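PDB 2A5Z: lambda phage protein with carbohydrate-binding module from Shewanella oneidensis, which is of unknown function but binds magnesium and, with its jelly-roll fold and carbohydrate-binding module, probably recognises sugars. Local coordinates for residues I93-A99 / A237-L243; P132-T136 / F230-T236. All blocks are in the same frame, centred on the assembly; numbering follows the deposited sequence.

Interaction 1: I93-A99 / A237-L243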
# COMPACT_ATOMS: atom_id res chain seq x y z
N ILE C 93 -13.96 7.78 -15.39
CA ILE C 93 -14.38 8.80 -14.43
C ILE C 93 -15.56 9.60 -15.01
O ILE C 93 -15.53 10.00 -16.18
CB ILE C 93 -13.17 9.72 -14.04
CG1 ILE C 93 -12.04 8.89 -13.43
CG2 ILE C 93 -13.59 10.83 -13.07
CD1 ILE C 93 -10.64 9.49 -13.58
N VAL C 94 -16.59 9.80 -14.20
CA VAL C 94 -17.81 10.49 -14.64
C VAL C 94 -18.19 11.60 -13.66
O VAL C 94 -18.02 11.47 -12.44
CB VAL C 94 -18.97 9.48 -14.90
CG1 VAL C 94 -20.31 10.17 -15.13
CG2 VAL C 94 -18.66 8.59 -16.09
N SER C 95 -18.67 12.72 -14.20
CA SER C 95 -19.07 13.88 -13.41
C SER C 95 -20.27 13.59 -12.49
O SER C 95 -21.00 12.62 -12.69
CB SER C 95 -19.41 15.05 -14.33
OG SER C 95 -20.61 14.81 -15.05
N SER C 96 -20.44 14.44 -11.49
CA SER C 96 -21.56 14.34 -10.56
C SER C 96 -22.40 15.62 -10.63
O SER C 96 -22.23 16.44 -11.55
CB SER C 96 -21.04 14.14 -9.14
OG SER C 96 -20.29 15.27 -8.74
N THR C 97 -23.29 15.79 -9.66
CA THR C 97 -24.14 16.97 -9.58
C THR C 97 -23.48 18.10 -8.78
O THR C 97 -24.13 19.08 -8.45
CB THR C 97 -25.51 16.63 -8.97
OG1 THR C 97 -25.33 16.04 -7.68
CG2 THR C 97 -26.26 15.65 -9.87
N THR C 98 -22.19 17.93 -8.47
CA THR C 98 -21.40 18.97 -7.80
C THR C 98 -20.39 19.54 -8.78
O THR C 98 -19.62 18.80 -9.38
CB THR C 98 -20.65 18.41 -6.56
OG1 THR C 98 -21.58 17.76 -5.67
CG2 THR C 98 -19.91 19.52 -5.80
N ALA C 99 -20.40 20.87 -8.92
CA ALA C 99 -19.46 21.57 -9.79
C ALA C 99 -18.04 21.44 -9.25
O ALA C 99 -17.82 21.47 -8.03
CB ALA C 99 -19.85 23.04 -9.94
N ALA C 237 -22.21 21.53 -12.77
CA ALA C 237 -22.93 20.72 -11.81
C ALA C 237 -23.87 19.73 -12.50
O ALA C 237 -24.92 19.39 -11.95
CB ALA C 237 -23.70 21.61 -10.83
N THR C 238 -23.51 19.26 -13.69
CA THR C 238 -24.33 18.24 -14.35
C THR C 238 -23.64 16.87 -14.37
O THR C 238 -22.47 16.75 -14.76
CB THR C 238 -24.89 18.67 -15.76
OG1 THR C 238 -24.19 18.00 -16.81
CG2 THR C 238 -24.83 20.18 -15.96
N ALA C 239 -24.36 15.85 -13.90
CA ALA C 239 -23.82 14.49 -13.80
C ALA C 239 -23.87 13.76 -15.13
O ALA C 239 -24.62 14.15 -16.02
CB ALA C 239 -24.57 13.71 -12.73
N GLY C 240 -23.08 12.69 -15.26
CA GLY C 240 -23.12 11.84 -16.44
C GLY C 240 -22.17 12.22 -17.55
O GLY C 240 -22.10 11.54 -18.58
N ILE C 241 -21.43 13.31 -17.36
CA ILE C 241 -20.41 13.72 -18.32
C ILE C 241 -19.15 12.90 -18.07
O ILE C 241 -18.61 12.93 -16.96
CB ILE C 241 -20.07 15.23 -18.22
CG1 ILE C 241 -21.31 16.09 -18.43
CG2 ILE C 241 -18.95 15.60 -19.21
CD1 ILE C 241 -21.07 17.58 -18.20
N SER C 242 -18.71 12.18 -19.09
CA SER C 242 -17.46 11.42 -19.01
C SER C 242 -16.26 12.36 -18.96
O SER C 242 -16.22 13.37 -19.68
CB SER C 242 -17.30 10.46 -20.19
OG SER C 242 -18.23 9.39 -20.13
N LEU C 243 -15.31 12.05 -18.08
CA LEU C 243 -14.03 12.76 -18.02
C LEU C 243 -12.96 11.85 -18.61
O LEU C 243 -13.28 10.84 -19.24
CB LEU C 243 -13.72 13.18 -16.57
CG LEU C 243 -14.81 14.02 -15.87
CD1 LEU C 243 -14.34 14.50 -14.50
CD2 LEU C 243 -15.27 15.20 -16.72
O HOH W 1 -13.61 8.26 -18.28

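Interaction 2: P132-T136 / F230-T236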
# COMPACT_ATOMS: atom_id res chain seq x y z
N PRO C 132 -17.56 20.94 -23.20
CA PRO C 132 -16.88 22.14 -22.72
C PRO C 132 -16.63 22.16 -21.20
O PRO C 132 -15.80 22.93 -20.73
CB PRO C 132 -17.81 23.29 -23.14
CG PRO C 132 -19.10 22.66 -23.53
CD PRO C 132 -18.78 21.27 -23.97
N ALA C 133 -17.32 21.31 -20.45
CA ALA C 133 -17.17 21.22 -19.00
C ALA C 133 -15.94 20.40 -18.57
O ALA C 133 -15.55 20.44 -17.39
CB ALA C 133 -18.42 20.63 -18.38
N GLN C 134 -15.33 19.68 -19.52
CA GLN C 134 -14.16 18.85 -19.23
C GLN C 134 -12.86 19.67 -19.11
O GLN C 134 -12.50 20.42 -20.03
CB GLN C 134 -13.99 17.74 -20.27
CG GLN C 134 -15.17 16.79 -20.39
CD GLN C 134 -15.23 16.09 -21.75
OE1 GLN C 134 -14.49 16.43 -22.68
NE2 GLN C 134 -16.12 15.11 -21.86
N LEU C 135 -12.17 19.50 -17.98
CA LEU C 135 -10.86 20.09 -17.74
C LEU C 135 -9.94 19.05 -17.13
O LEU C 135 -10.21 18.53 -16.04
CB LEU C 135 -10.95 21.34 -16.84
CG LEU C 135 -9.65 22.01 -16.32
CD1 LEU C 135 -8.82 22.63 -17.44
CD2 LEU C 135 -9.97 23.07 -15.28
N THR C 136 -8.86 18.74 -17.84
CA THR C 136 -7.86 17.79 -17.38
C THR C 136 -6.47 18.44 -17.46
O THR C 136 -6.20 19.23 -18.36
CB THR C 136 -7.90 16.49 -18.23
OG1 THR C 136 -9.22 15.97 -18.22
CG2 THR C 136 -6.95 15.44 -17.69
N PHE C 230 -1.86 13.81 -12.44
CA PHE C 230 -3.01 13.80 -13.33
C PHE C 230 -4.25 14.25 -12.56
O PHE C 230 -4.52 13.75 -11.46
CB PHE C 230 -3.23 12.38 -13.89
CG PHE C 230 -4.58 12.15 -14.53
CD1 PHE C 230 -4.79 12.46 -15.87
CD2 PHE C 230 -5.64 11.60 -13.80
CE1 PHE C 230 -6.04 12.23 -16.48
CE2 PHE C 230 -6.89 11.37 -14.40
CZ PHE C 230 -7.08 11.69 -15.74
N LYS C 231 -4.99 15.19 -13.14
CA LYS C 231 -6.26 15.61 -12.56
C LYS C 231 -7.29 15.81 -13.66
O LYS C 231 -7.02 16.51 -14.63
CB LYS C 231 -6.09 16.90 -11.75
CG LYS C 231 -7.33 17.30 -10.95
CD LYS C 231 -7.13 18.63 -10.25
CE LYS C 231 -8.38 19.02 -9.49
NZ LYS C 231 -8.39 20.45 -9.08
N THR C 232 -8.45 15.20 -13.50
CA THR C 232 -9.55 15.42 -14.44
C THR C 232 -10.76 15.91 -13.65
O THR C 232 -10.99 15.46 -12.53
CB THR C 232 -9.85 14.17 -15.31
OG1 THR C 232 -10.60 14.56 -16.47
CG2 THR C 232 -10.59 13.09 -14.53
N GLN C 233 -11.51 16.83 -14.24
CA GLN C 233 -12.47 17.65 -13.51
C GLN C 233 -13.65 18.05 -14.38
O GLN C 233 -13.51 18.25 -15.59
CB GLN C 233 -11.78 18.92 -13.02
CG GLN C 233 -12.57 19.74 -12.00
CD GLN C 233 -11.71 20.79 -11.35
OE1 GLN C 233 -10.88 21.41 -12.00
NE2 GLN C 233 -11.89 20.99 -10.05
N CYS C 234 -14.81 18.19 -13.75
CA CYS C 234 -15.99 18.74 -14.41
C CYS C 234 -16.29 20.12 -13.84
O CYS C 234 -16.44 20.27 -12.63
CB CYS C 234 -17.19 17.82 -14.25
SG CYS C 234 -18.63 18.38 -15.21
N LYS C 235 -16.37 21.12 -14.71
CA LYS C 235 -16.57 22.51 -14.30
C LYS C 235 -18.02 22.85 -13.98
O LYS C 235 -18.29 23.90 -13.40
CB LYS C 235 -16.05 23.47 -15.37
CG LYS C 235 -14.53 23.53 -15.47
CD LYS C 235 -14.09 24.65 -16.42
CE LYS C 235 -14.29 24.25 -17.87
NZ LYS C 235 -13.97 25.38 -18.78
N THR C 236 -18.94 21.98 -14.38
CA THR C 236 -20.37 22.23 -14.16
C THR C 236 -20.98 21.23 -13.18
O THR C 236 -20.36 20.22 -12.82
CB THR C 236 -21.18 22.20 -15.49
OG1 THR C 236 -21.23 20.86 -15.99
CG2 THR C 236 -20.56 23.14 -16.53

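Interaction 1: I93-A99 / A237-L243
Two short, nearly linear backbone bonds set the register: Leu-243 N donates to Ile-93 O (2.8 Å, 171°) and Ser-95 N to Ile-241 O (2.8 Å, 170°). They flank Val-94 and Ser-242, whose CA atoms lie 4.5 Å apart in a single beta bridge. Ser-95 then takes over with its side chain, which points toward 237-243: OG accepts from Ile-241 N at 2.9 Å and donates to Thr-238 O at 2.7 Å, while Ser-95 O receives a weak bond from Gly-240 N (3.3 Å). Water 1 donates to Leu-243 O (2.8 Å) and accepts from Ile-93 N (3.0 Å). Past the bridge, Ser-96 OG accepts from Thr-98 N (3.3 Å), forming an ST turn, and is also hydrogen-bonded to Gly-74 O. Apolar packing is sparse, with Val-94 CG1 3.5 Å from Gly-240 CA and Ile-93 CG2 4.0 Å from Leu-243 CD1. Gly-240 has phi/psi of 92/-2°, where a CB would jam against the preceding carbonyl. Strand 90-94 thus gives way to a loop that pairs with the loop joining strands 230-234 and 245-254, at the periphery of a jelly-roll fold.

Interaction 2: P132-T136 / F230-T236
Side chains of the paired residues Gln-134 to Thr-136 and Thr-232 to Cys-234 alternate between the two faces of this antiparallel pair, whose short axes run at 166° and approach to 4.6 Å. On one face Thr-136 (m) and Thr-232 (t) sit in a non-hydrogen-bonded pair with CA atoms 4.1 Å apart; their different chi1 wells bring OG1 of Thr-136 to 2.6 Å from OG1 of Thr-232, a hydroxyl-hydroxyl hydrogen bond. Thr-232 OG1 also bonds the backbone N of Ile-244. Beside them, the t rotamer of Phe-230 carries its ring to Thr-136, CE1 lying 3.5 Å from Thr-136 CG2. Gln-134 shares this face with Cys-234, but its m, t side chain reaches Ala-129 instead. The opposite face holds Leu-135 and Gln-233, both t at chi1, with Leu-135 CD2 3.8 Å from Gln-233 OE1; Gln-233 NE2 donates to Asn-100 O. Lys-235, CB toward 132-136 and chi1 and chi3 both m, bends over that segment, placing its CE 3.5 Å from Pro-132 O. Beneath these side chains, Leu-135 N donates to Gln-233 O (3.0 Å, 166°), the return bond from Gln-233 N to Leu-135 O is short at 2.8 Å but weak at 122°, and Lys-235 N reaches Ala-133 O (2.9 Å). Strand 230-234 also pairs with strand 102-107, making it an inner strand, as expected of antiparallel neighbours in a jelly-roll beta-sandwich.

The same connection serves both contacts: strand 230-234 of interaction 2 runs through Lys-235 and Thr-236 directly into the 237-243 loop of interaction 1, and their centres lie 9 Å apart. Interaction 2 is buried, with 9 of 12 touching residues enclosed, whereas interaction 1 has 4 buried of 14, yet it covers slightly more surface (543 against 473 Å²). Regular strand pairing dominates the inner contact; a lone bridge, a serine hydroxyl and a water hold the outer one. They meet where Ser-95 CB packs 3.5 Å from Cys-234 SG and Leu-243 CB lies 3.4 Å from Thr-232 OG1, so residues of interaction 1 cover the Thr-232 and Cys-234 face.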